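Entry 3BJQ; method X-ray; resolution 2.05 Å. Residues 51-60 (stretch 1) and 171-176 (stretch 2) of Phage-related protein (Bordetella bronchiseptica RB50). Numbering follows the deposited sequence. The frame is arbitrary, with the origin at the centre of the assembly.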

# COMPACT_ATOMS: atom_id res chain seq x y z
N GLY E 51 -11.49 41.80 26.88
CA GLY E 51 -12.43 42.66 27.55
C GLY E 51 -13.58 42.99 26.61
O GLY E 51 -13.76 42.31 25.59
N LYS E 52 -14.33 44.03 26.94
CA LYS E 52 -15.52 44.38 26.17
C LYS E 52 -15.16 44.70 24.73
O LYS E 52 -15.85 44.26 23.81
CB LYS E 52 -16.25 45.56 26.82
CG LYS E 52 -17.71 45.69 26.38
CD LYS E 52 -18.47 46.74 27.19
CE LYS E 52 -19.98 46.63 26.98
NZ LYS E 52 -20.75 47.53 27.92
N GLU E 53 -14.10 45.46 24.53
CA GLU E 53 -13.66 45.84 23.18
C GLU E 53 -13.31 44.63 22.31
O GLU E 53 -13.65 44.58 21.14
CB GLU E 53 -12.45 46.75 23.26
CG GLU E 53 -11.90 47.16 21.89
CD GLU E 53 -10.41 47.52 21.89
OE1 GLU E 53 -9.63 46.91 22.67
OE2 GLU E 53 -10.01 48.40 21.08
N ALA E 54 -12.61 43.67 22.90
CA ALA E 54 -12.21 42.43 22.19
C ALA E 54 -13.40 41.67 21.65
O ALA E 54 -13.42 41.26 20.49
CB ALA E 54 -11.41 41.52 23.13
N PHE E 55 -14.42 41.48 22.49
CA PHE E 55 -15.62 40.76 22.05
C PHE E 55 -16.41 41.59 21.05
O PHE E 55 -16.98 41.03 20.14
CB PHE E 55 -16.51 40.33 23.21
CG PHE E 55 -16.00 39.11 23.94
CD1 PHE E 55 -16.22 37.85 23.44
CD2 PHE E 55 -15.33 39.23 25.14
CE1 PHE E 55 -15.77 36.72 24.11
CE2 PHE E 55 -14.88 38.11 25.82
CZ PHE E 55 -15.11 36.85 25.30
N ARG E 56 -16.43 42.90 21.21
CA ARG E 56 -17.11 43.75 20.24
C ARG E 56 -16.44 43.63 18.87
O ARG E 56 -17.11 43.47 17.86
CB ARG E 56 -17.11 45.20 20.68
CG ARG E 56 -17.94 46.05 19.74
CD ARG E 56 -18.19 47.41 20.28
NE ARG E 56 -19.26 48.05 19.52
CZ ARG E 56 -20.56 47.75 19.65
NH1 ARG E 56 -20.96 46.82 20.52
NH2 ARG E 56 -21.45 48.40 18.92
N LEU E 57 -15.11 43.75 18.86
CA LEU E 57 -14.30 43.62 17.63
C LEU E 57 -14.47 42.25 16.98
O LEU E 57 -14.60 42.14 15.76
CB LEU E 57 -12.81 43.83 17.94
CG LEU E 57 -12.00 44.48 16.82
CD1 LEU E 57 -12.31 45.96 16.78
CD2 LEU E 57 -10.50 44.28 17.00
N TYR E 58 -14.50 41.21 17.80
CA TYR E 58 -14.68 39.85 17.36
C TYR E 58 -15.97 39.69 16.56
O TYR E 58 -15.98 38.98 15.57
CB TYR E 58 -14.70 38.91 18.56
CG TYR E 58 -14.70 37.42 18.29
CD1 TYR E 58 -13.62 36.80 17.65
CD2 TYR E 58 -15.72 36.62 18.75
CE1 TYR E 58 -13.62 35.41 17.44
CE2 TYR E 58 -15.72 35.23 18.57
CZ TYR E 58 -14.68 34.64 17.91
OH TYR E 58 -14.72 33.27 17.76
N ASN E 59 -17.04 40.38 16.98
CA ASN E 59 -18.33 40.32 16.28
C ASN E 59 -18.70 41.61 15.54
O ASN E 59 -19.85 41.98 15.45
CB ASN E 59 -19.41 39.87 17.25
CG ASN E 59 -19.19 38.46 17.76
OD1 ASN E 59 -18.92 37.55 16.98
ND2 ASN E 59 -19.32 38.27 19.05
N THR E 60 -17.70 42.28 15.01
CA THR E 60 -17.90 43.43 14.16
C THR E 60 -17.71 42.97 12.73
O THR E 60 -16.73 42.31 12.42
CB THR E 60 -16.87 44.52 14.48
OG1 THR E 60 -17.16 45.06 15.77
CG2 THR E 60 -16.93 45.62 13.44
N ASP E 171 -25.33 40.27 26.79
CA ASP E 171 -25.30 41.70 26.65
C ASP E 171 -23.87 42.21 26.61
O ASP E 171 -23.59 43.21 25.93
CB ASP E 171 -26.08 42.38 27.79
CG ASP E 171 -27.61 42.16 27.68
OD1 ASP E 171 -28.10 41.61 26.66
OD2 ASP E 171 -28.32 42.55 28.64
N SER E 172 -22.97 41.53 27.32
CA SER E 172 -21.57 41.95 27.39
C SER E 172 -20.77 41.61 26.16
O SER E 172 -19.92 42.38 25.72
CB SER E 172 -20.89 41.35 28.61
OG SER E 172 -21.34 41.98 29.79
N ILE E 173 -21.02 40.43 25.60
CA ILE E 173 -20.18 39.92 24.51
C ILE E 173 -20.92 39.67 23.21
O ILE E 173 -20.29 39.40 22.19
CB ILE E 173 -19.41 38.65 24.96
CG1 ILE E 173 -20.34 37.45 25.17
CG2 ILE E 173 -18.64 38.92 26.24
CD1 ILE E 173 -19.58 36.11 25.46
N GLY E 174 -22.24 39.78 23.22
CA GLY E 174 -23.02 39.62 21.97
C GLY E 174 -23.16 38.20 21.45
O GLY E 174 -23.39 37.95 20.24
N MSE E 175 -22.99 37.25 22.38
CA MSE E 175 -23.19 35.84 22.12
C MSE E 175 -23.83 35.22 23.34
O MSE E 175 -23.60 35.67 24.46
CB MSE E 175 -21.88 35.10 21.83
CG MSE E 175 -21.26 35.51 20.54
SE MSE E 175 -19.52 34.81 20.24
CE MSE E 175 -18.69 35.51 21.64
N GLU E 176 -24.63 34.18 23.09
CA GLU E 176 -25.27 33.42 24.17
C GLU E 176 -24.21 32.56 24.84
O GLU E 176 -23.34 32.02 24.14
CB GLU E 176 -26.37 32.49 23.63
CG GLU E 176 -27.57 33.22 22.97
CD GLU E 176 -28.44 34.02 23.97
OE1 GLU E 176 -28.73 33.52 25.09
OE2 GLU E 176 -28.83 35.16 23.62
O HOH W 1 -18.68 43.51 23.61

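Helices often pack against the end of another helix, and the contact between residues 51-60 and 171-176 of this phage-related protein illustrates how side chains and a water can share that work. The first stretch contains a helix from Lys52 to Tyr58, with Gly51 at the N-cap position before it and Asn59 and Thr60 after it; the second supplies the last turn of a helix, ending at Ile173, and the segment that follows. The backbones come nearest at Phe55 and Ile173, whose CA atoms lie 5.2 Å apart, and the two stretches together bury 317 Å².

Apolar packing centres on Phe55. The CA-to-CB bonds of Phe55 and Ile173 each point toward the other stretch, and Ile173 CG2 sits over one face of the Phe55 ring, 3.6 Å from the centroid and 18° off the normal, a CH-pi contact in which a methyl group meets the aromatic electron cloud. Selenomethionine Met175 approaches the same ring at its edge, with Met175 CE 3.8 Å from Phe55 CD1. Its selenium also meets the edge of Tyr58: Met175 SE lies 4.2 Å from Tyr58 CE2, so that one flexible, polarizable side chain touches two aromatic residues a helical turn apart.

Polar contacts address the carbonyls at the helix end. Asn59, just past its own helix, donates a weak hydrogen bond from ND2 to Ile173 O at 3.5 Å; the N-H...O angle of 137° is well short of linear. Asn59 ND2 also lies 3.7 Å from Met175 SE, placing the amide beside the apolar cluster. Next to Ile173, Gly174 turns the chain with positive phi, a conformation that favours glycine.

Where direct hydrogen bonds are absent, water can join two acceptors. Here one water donates to Lys52 O at 2.9 Å and to Ser172 O at 2.7 Å, linking carbonyls that cannot bond to each other. Lys52 CG packs nearby, 4.0 Å from Ser172 O.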